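Imidazoleglycerol-phosphate dehydratase (Pyrococcus furiosus, PDB 5DNL) catalyses the manganese-dependent dehydration of imidazoleglycerol phosphate to imidazole acetol phosphate, the sixth step of histidine biosynthesis. Local coordinates at residues P83-L88 against A144-E149; V89-D94 against I134-L139. All coordinates share one frame; numbering follows the deposited sequence.

Interaction 1 (P83-L88 against A144-E149); sequences PMDDAL and AHHIVE. With MN (manganese (II) ion), chain E; MN (manganese (II) ion), chain D; 5DL ([(2S)-2-hydroxy-3-(1H-1,2,4-triazol-1-yl)propyl]phosphonic acid), chain F.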
loop_
_atom_site.group_PDB
_atom_site.type_symbol
_atom_site.label_atom_id
_atom_site.label_comp_id
_atom_site.label_asym_id
_atom_site.label_seq_id
_atom_site.Cartn_x
_atom_site.Cartn_y
_atom_site.Cartn_z
ATOM N N PRO A 83 34.611 -18.602 6.878
ATOM C CA PRO A 83 34.304 -17.478 7.733
ATOM C C PRO A 83 35.456 -16.495 7.777
ATOM O O PRO A 83 36.623 -16.887 7.634
ATOM C CB PRO A 83 34.077 -18.110 9.108
ATOM C CG PRO A 83 34.855 -19.368 9.092
ATOM C CD PRO A 83 35.032 -19.787 7.674
ATOM N N MET A 84 35.130 -15.220 7.937
ATOM C CA MET A 84 36.091 -14.236 8.403
ATOM C C MET A 84 35.327 -13.216 9.217
ATOM O O MET A 84 34.671 -12.316 8.649
ATOM C CB MET A 84 36.861 -13.571 7.265
ATOM C CG MET A 84 37.874 -12.584 7.841
ATOM S SD MET A 84 39.101 -11.889 6.727
ATOM C CE MET A 84 39.793 -13.386 6.076
ATOM N N ASP A 85 35.420 -13.329 10.542
ATOM C CA ASP A 85 34.627 -12.529 11.464
ATOM C C ASP A 85 33.145 -12.553 11.011
ATOM O O ASP A 85 32.576 -13.638 10.902
ATOM C CB ASP A 85 35.218 -11.125 11.597
ATOM C CG ASP A 85 36.638 -11.119 12.167
ATOM O OD1 ASP A 85 37.225 -12.191 12.445
ATOM O OD2 ASP A 85 37.143 -10.007 12.362
ATOM N N ASP A 86 32.562 -11.383 10.712
ATOM C CA ASP A 86 31.174 -11.309 10.240
ATOM C C ASP A 86 30.899 -12.035 8.940
ATOM O O ASP A 86 29.760 -12.442 8.716
ATOM C CB ASP A 86 30.764 -9.837 10.059
ATOM C CG ASP A 86 31.722 -9.080 9.165
ATOM O OD1 ASP A 86 32.878 -8.836 9.600
ATOM O OD2 ASP A 86 31.379 -8.760 7.996
ATOM N N ALA A 87 31.892 -12.183 8.070
ATOM C CA ALA A 87 31.700 -12.767 6.736
ATOM C C ALA A 87 31.589 -14.281 6.802
ATOM O O ALA A 87 32.279 -14.936 7.603
ATOM C CB ALA A 87 32.823 -12.378 5.783
ATOM N N LEU A 88 30.742 -14.834 5.943
ATOM C CA LEU A 88 30.654 -16.283 5.759
ATOM C C LEU A 88 30.369 -16.513 4.292
ATOM O O LEU A 88 29.327 -16.073 3.812
ATOM C CB LEU A 88 29.551 -16.870 6.641
ATOM C CG LEU A 88 29.450 -18.398 6.624
ATOM C CD1 LEU A 88 30.692 -19.004 7.245
ATOM C CD2 LEU A 88 28.189 -18.826 7.362
ATOM N N ALA A 144 33.714 -5.338 3.666
ATOM C CA ALA A 144 34.222 -5.638 2.315
ATOM C C ALA A 144 35.463 -6.529 2.325
ATOM O O ALA A 144 35.554 -7.464 1.561
ATOM C CB ALA A 144 34.543 -4.353 1.559
ATOM N N HIS A 145 36.423 -6.198 3.169
ATOM C CA HIS A 145 37.699 -6.924 3.216
ATOM C C HIS A 145 37.435 -8.344 3.686
ATOM O O HIS A 145 37.972 -9.304 3.110
ATOM C CB HIS A 145 38.624 -6.191 4.193
ATOM C CG HIS A 145 40.041 -6.664 4.250
ATOM N ND1 HIS A 145 41.076 -5.764 4.355
ATOM C CD2 HIS A 145 40.601 -7.892 4.346
ATOM C CE1 HIS A 145 42.221 -6.417 4.458
ATOM N NE2 HIS A 145 41.963 -7.706 4.462
ATOM N N HIS A 146 36.609 -8.505 4.719
ATOM C CA HIS A 146 36.323 -9.841 5.249
ATOM C C HIS A 146 35.613 -10.705 4.191
ATOM O O HIS A 146 35.938 -11.879 4.016
ATOM C CB HIS A 146 35.489 -9.781 6.509
ATOM C CG HIS A 146 36.173 -9.098 7.648
ATOM N ND1 HIS A 146 35.487 -8.620 8.745
ATOM C CD2 HIS A 146 37.480 -8.805 7.860
ATOM C CE1 HIS A 146 36.342 -8.088 9.594
ATOM N NE2 HIS A 146 37.554 -8.166 9.078
ATOM N N ILE A 147 34.671 -10.107 3.468
ATOM C CA ILE A 147 33.922 -10.817 2.424
ATOM C C ILE A 147 34.844 -11.230 1.281
ATOM O O ILE A 147 34.847 -12.397 0.861
ATOM C CB ILE A 147 32.734 -9.968 1.907
ATOM C CG1 ILE A 147 31.684 -9.821 3.005
ATOM C CG2 ILE A 147 32.121 -10.591 0.666
ATOM C CD1 ILE A 147 30.688 -8.690 2.787
ATOM N N VAL A 148 35.613 -10.280 0.764
ATOM C CA VAL A 148 36.453 -10.542 -0.410
ATOM C C VAL A 148 37.591 -11.507 -0.025
ATOM O O VAL A 148 37.878 -12.467 -0.758
ATOM C CB VAL A 148 36.958 -9.244 -1.023
ATOM C CG1 VAL A 148 37.955 -9.490 -2.150
ATOM C CG2 VAL A 148 35.790 -8.435 -1.570
ATOM N N GLU A 149 38.241 -11.278 1.117
ATOM C CA GLU A 149 39.314 -12.196 1.514
ATOM C C GLU A 149 38.761 -13.599 1.784
ATOM O O GLU A 149 39.405 -14.575 1.421
ATOM C CB GLU A 149 40.124 -11.674 2.708
ATOM C CG GLU A 149 41.386 -12.474 2.971
ATOM C CD GLU A 149 42.257 -11.907 4.042
ATOM O OE1 GLU A 149 42.057 -10.741 4.471
ATOM O OE2 GLU A 149 43.124 -12.695 4.501
HETATM MN MN MN E . 43.410 -9.325 5.337
HETATM MN MN MN D . 39.414 -7.395 10.188
HETATM N N1 5DL F . 42.077 -9.230 7.133
HETATM C C3 5DL F . 41.212 -9.919 9.092
HETATM N N2 5DL F . 41.951 -10.261 8.031
HETATM C C8 5DL F . 44.540 -13.066 7.668
HETATM C C7 5DL F . 44.057 -11.620 7.796
HETATM C C6 5DL F . 42.537 -11.586 7.859
HETATM C C5 5DL F . 41.377 -8.249 7.714
HETATM O O10 5DL F . 44.255 -13.508 10.296
HETATM P P9 5DL F . 44.039 -14.200 8.992
HETATM O O11 5DL F . 44.869 -15.449 8.816
HETATM O O12 5DL F . 42.574 -14.563 8.805
HETATM O O13 5DL F . 44.499 -10.823 6.687
HETATM N N4 5DL F . 40.837 -8.619 8.898
HETATM O O HOH W 1 39.523 -9.156 11.508
#

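Interaction 2 (V89-D94 against I134-L139); sequences VLVSVD and IHIKQL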
loop_
_atom_site.group_PDB
_atom_site.type_symbol
_atom_site.label_atom_id
_atom_site.label_comp_id
_atom_site.label_asym_id
_atom_site.label_seq_id
_atom_site.Cartn_x
_atom_site.Cartn_y
_atom_site.Cartn_z
ATOM N N VAL A 89 31.296 -17.117 3.563
ATOM C CA VAL A 89 31.221 -17.156 2.109
ATOM C C VAL A 89 31.371 -18.593 1.628
ATOM O O VAL A 89 32.328 -19.272 1.993
ATOM C CB VAL A 89 32.298 -16.268 1.481
ATOM C CG1 VAL A 89 32.238 -16.336 -0.048
ATOM C CG2 VAL A 89 32.178 -14.825 1.943
ATOM N N LEU A 90 30.413 -19.022 0.811
ATOM C CA LEU A 90 30.465 -20.319 0.152
ATOM C C LEU A 90 31.119 -20.166 -1.223
ATOM O O LEU A 90 30.762 -19.266 -1.999
ATOM C CB LEU A 90 29.051 -20.891 0.008
ATOM C CG LEU A 90 28.885 -22.098 -0.930
ATOM C CD1 LEU A 90 29.655 -23.334 -0.487
ATOM C CD2 LEU A 90 27.403 -22.406 -1.067
ATOM N N VAL A 91 32.106 -21.023 -1.508
ATOM C CA VAL A 91 32.773 -21.068 -2.794
ATOM C C VAL A 91 32.621 -22.479 -3.326
ATOM O O VAL A 91 32.937 -23.451 -2.633
ATOM C CB VAL A 91 34.260 -20.695 -2.699
ATOM C CG1 VAL A 91 34.917 -20.817 -4.081
ATOM C CG2 VAL A 91 34.389 -19.296 -2.156
ATOM N N SER A 92 32.094 -22.597 -4.540
ATOM C CA SER A 92 31.887 -23.909 -5.148
ATOM C C SER A 92 32.453 -23.910 -6.545
ATOM O O SER A 92 32.121 -23.021 -7.353
ATOM C CB SER A 92 30.386 -24.236 -5.173
ATOM O OG SER A 92 30.119 -25.525 -5.740
ATOM N N VAL A 93 33.305 -24.902 -6.846
ATOM C CA VAL A 93 34.005 -24.990 -8.117
ATOM C C VAL A 93 33.718 -26.328 -8.778
ATOM O O VAL A 93 33.709 -27.368 -8.121
ATOM C CB VAL A 93 35.531 -24.827 -7.913
ATOM C CG1 VAL A 93 36.307 -25.108 -9.206
ATOM C CG2 VAL A 93 35.863 -23.449 -7.380
ATOM N N ASP A 94 33.479 -26.289 -10.085
ATOM C CA ASP A 94 33.414 -27.483 -10.927
ATOM C C ASP A 94 34.316 -27.208 -12.127
ATOM O O ASP A 94 34.002 -26.331 -12.948
ATOM C CB ASP A 94 31.958 -27.756 -11.326
ATOM C CG ASP A 94 31.808 -28.780 -12.406
ATOM O OD1 ASP A 94 32.825 -29.355 -12.833
ATOM O OD2 ASP A 94 30.649 -29.006 -12.851
ATOM N N ILE A 134 32.283 -21.479 -11.474
ATOM C CA ILE A 134 32.637 -20.939 -10.150
ATOM C C ILE A 134 31.482 -20.145 -9.562
ATOM O O ILE A 134 31.025 -19.182 -10.181
ATOM C CB ILE A 134 33.872 -20.038 -10.231
ATOM C CG1 ILE A 134 35.050 -20.799 -10.851
ATOM C CG2 ILE A 134 34.234 -19.528 -8.835
ATOM C CD1 ILE A 134 36.329 -19.998 -10.982
ATOM N N HIS A 135 31.030 -20.557 -8.373
ATOM C CA HIS A 135 30.044 -19.830 -7.600
ATOM C C HIS A 135 30.716 -19.246 -6.366
ATOM O O HIS A 135 31.415 -19.962 -5.634
ATOM C CB HIS A 135 28.936 -20.748 -7.121
ATOM C CG HIS A 135 27.984 -21.157 -8.187
ATOM N ND1 HIS A 135 26.771 -20.542 -8.352
ATOM C CD2 HIS A 135 28.049 -22.139 -9.116
ATOM C CE1 HIS A 135 26.139 -21.102 -9.371
ATOM N NE2 HIS A 135 26.880 -22.083 -9.836
ATOM N N ILE A 136 30.451 -17.967 -6.111
ATOM C CA ILE A 136 30.833 -17.281 -4.867
ATOM C C ILE A 136 29.507 -16.796 -4.288
ATOM O O ILE A 136 28.868 -15.948 -4.905
ATOM C CB ILE A 136 31.748 -16.051 -5.088
ATOM C CG1 ILE A 136 32.988 -16.365 -5.943
ATOM C CG2 ILE A 136 32.192 -15.480 -3.744
ATOM C CD1 ILE A 136 33.918 -17.398 -5.358
ATOM N N LYS A 137 29.098 -17.334 -3.140
ATOM C CA LYS A 137 27.798 -17.006 -2.555
ATOM C C LYS A 137 28.001 -16.583 -1.125
ATOM O O LYS A 137 28.299 -17.401 -0.246
ATOM C CB LYS A 137 26.815 -18.176 -2.644
ATOM C CG LYS A 137 25.410 -17.772 -2.204
ATOM C CD LYS A 137 24.409 -18.891 -2.396
ATOM C CE LYS A 137 22.979 -18.365 -2.309
ATOM N NZ LYS A 137 22.553 -17.779 -3.616
ATOM N N GLN A 138 27.836 -15.293 -0.888
ATOM C CA GLN A 138 27.870 -14.785 0.466
ATOM C C GLN A 138 26.664 -15.289 1.258
ATOM O O GLN A 138 25.518 -15.113 0.828
ATOM C CB GLN A 138 27.904 -13.267 0.457
ATOM C CG GLN A 138 27.930 -12.619 1.825
ATOM C CD GLN A 138 28.090 -11.130 1.728
ATOM O OE1 GLN A 138 28.730 -10.623 0.818
ATOM N NE2 GLN A 138 27.470 -10.412 2.655
ATOM N N LEU A 139 26.908 -15.925 2.406
ATOM C CA LEU A 139 25.856 -16.370 3.316
ATOM C C LEU A 139 25.581 -15.380 4.438
ATOM O O LEU A 139 24.441 -15.263 4.882
ATOM C CB LEU A 139 26.233 -17.721 3.923
ATOM C CG LEU A 139 26.571 -18.795 2.887
ATOM C CD1 LEU A 139 26.977 -20.081 3.565
ATOM C CD2 LEU A 139 25.415 -19.025 1.920
#

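Interaction 1 (P83-L88 against A144-E149)
Two adjacent histidines at the start of helix 144-162 coordinate two different manganese ions, and the inhibitor's triazole bridges the pair. His146 NE2 binds one ion at 2.3 Å, alongside triazole N4, a water and His52, Glu56 and Glu121 of a neighbouring subunit. His145 NE2 and Glu149 OE1, one helical turn apart, hold the other with triazole N1, hydroxyl O13, His29 of the same chain and the neighbour's His53. The second shell of the His146 site comes largely from the type II' turn Met84-Ala87, which closes the beta hairpin of strands 77-84 and 87-94. There His146 ND1 donates to the syn lone pair of Asp86 OD1 (2.8 Å, 163°), almost in the ring plane. With the metal bond at NE2 this fixes the ring's rotation, and it probably makes NE2 a stronger metal donor. Asp85 OD2 accepts a bond from the metal-bound water at 2.7 Å, while its OD1 pairs with Arg98 of a second neighbouring subunit. Met84, CG anti to its backbone N (chi1 -178°), runs past the His146 ring, bringing SD 3.5 Å from triazole N2 before CE rests on Glu149 CD (3.5 Å). Farther out, Asp86 OD2 accepts the backbone N-H groups of Glu142 and Asn143.

Interaction 2 (V89-D94 against I134-L139)
Four backbone hydrogen bonds join 89-94 to 134-139, two at each hydrogen-bonded pair of an antiparallel register. At Ser92-His135, both bonds measure 2.9 Å, Ser92 N to His135 O and His135 N to Ser92 O, the latter nearly along the C=O axis. Leu90-Lys137 is less symmetric: Lys137 N reaches Leu90 O almost straight (173°) in the carbonyl plane, whereas Leu90 N lies above the plane of the Lys137 carbonyl. CA-H...O contacts fill in between, the shortest from Val91 CA to His135 O at 3.3 Å. These are the central strands of the chain's beta-beta-beta-alpha-beta-alpha half, consistent with its S5 clan, with helices 116-130 and 144-162 on one sheet face. Apolar contacts on that face centre on Ile136. Its CG2 meets Val89 CG1 at 3.8 Å; in the conformer given, chi1 (-52°) and chi2 (-61°) carry CD1 to both methyls of Val91, Ile136 CD1 lying 3.8 Å from Val91 CG2. On the face of Leu90, Ser92, His135 and Lys137, Leu90 CB meets the tip of Leu139, CD1, at 4.2 Å. Polar ends there turn elsewhere: Ser92 OG to Asn79, His135 NE2 to Asp85 O and Lys137 NZ to Leu139 O, both of one neighbouring subunit.

Strand 87-94 runs through both contacts: it starts from the turn whose Asp85 and Asp86 serve a manganese site in interaction 1, and the rest pairs with strand 133-140 in interaction 2. That strand leads directly into helix 144-162, so the chain between the segments of interaction 1 contains the whole of interaction 2. Their centres are 13 Å apart, and they touch where Leu88 O lies 2.8 Å from Leu139 N, a probable hydrogen bond, and where Ile147 CD1 packs 3.4 Å from Gln138 OE1. Interaction 2 stands back from the chemistry: the Val89 side chain is about 13 Å from a manganese ion, and that of His135 about 12 Å from a bound inhibitor.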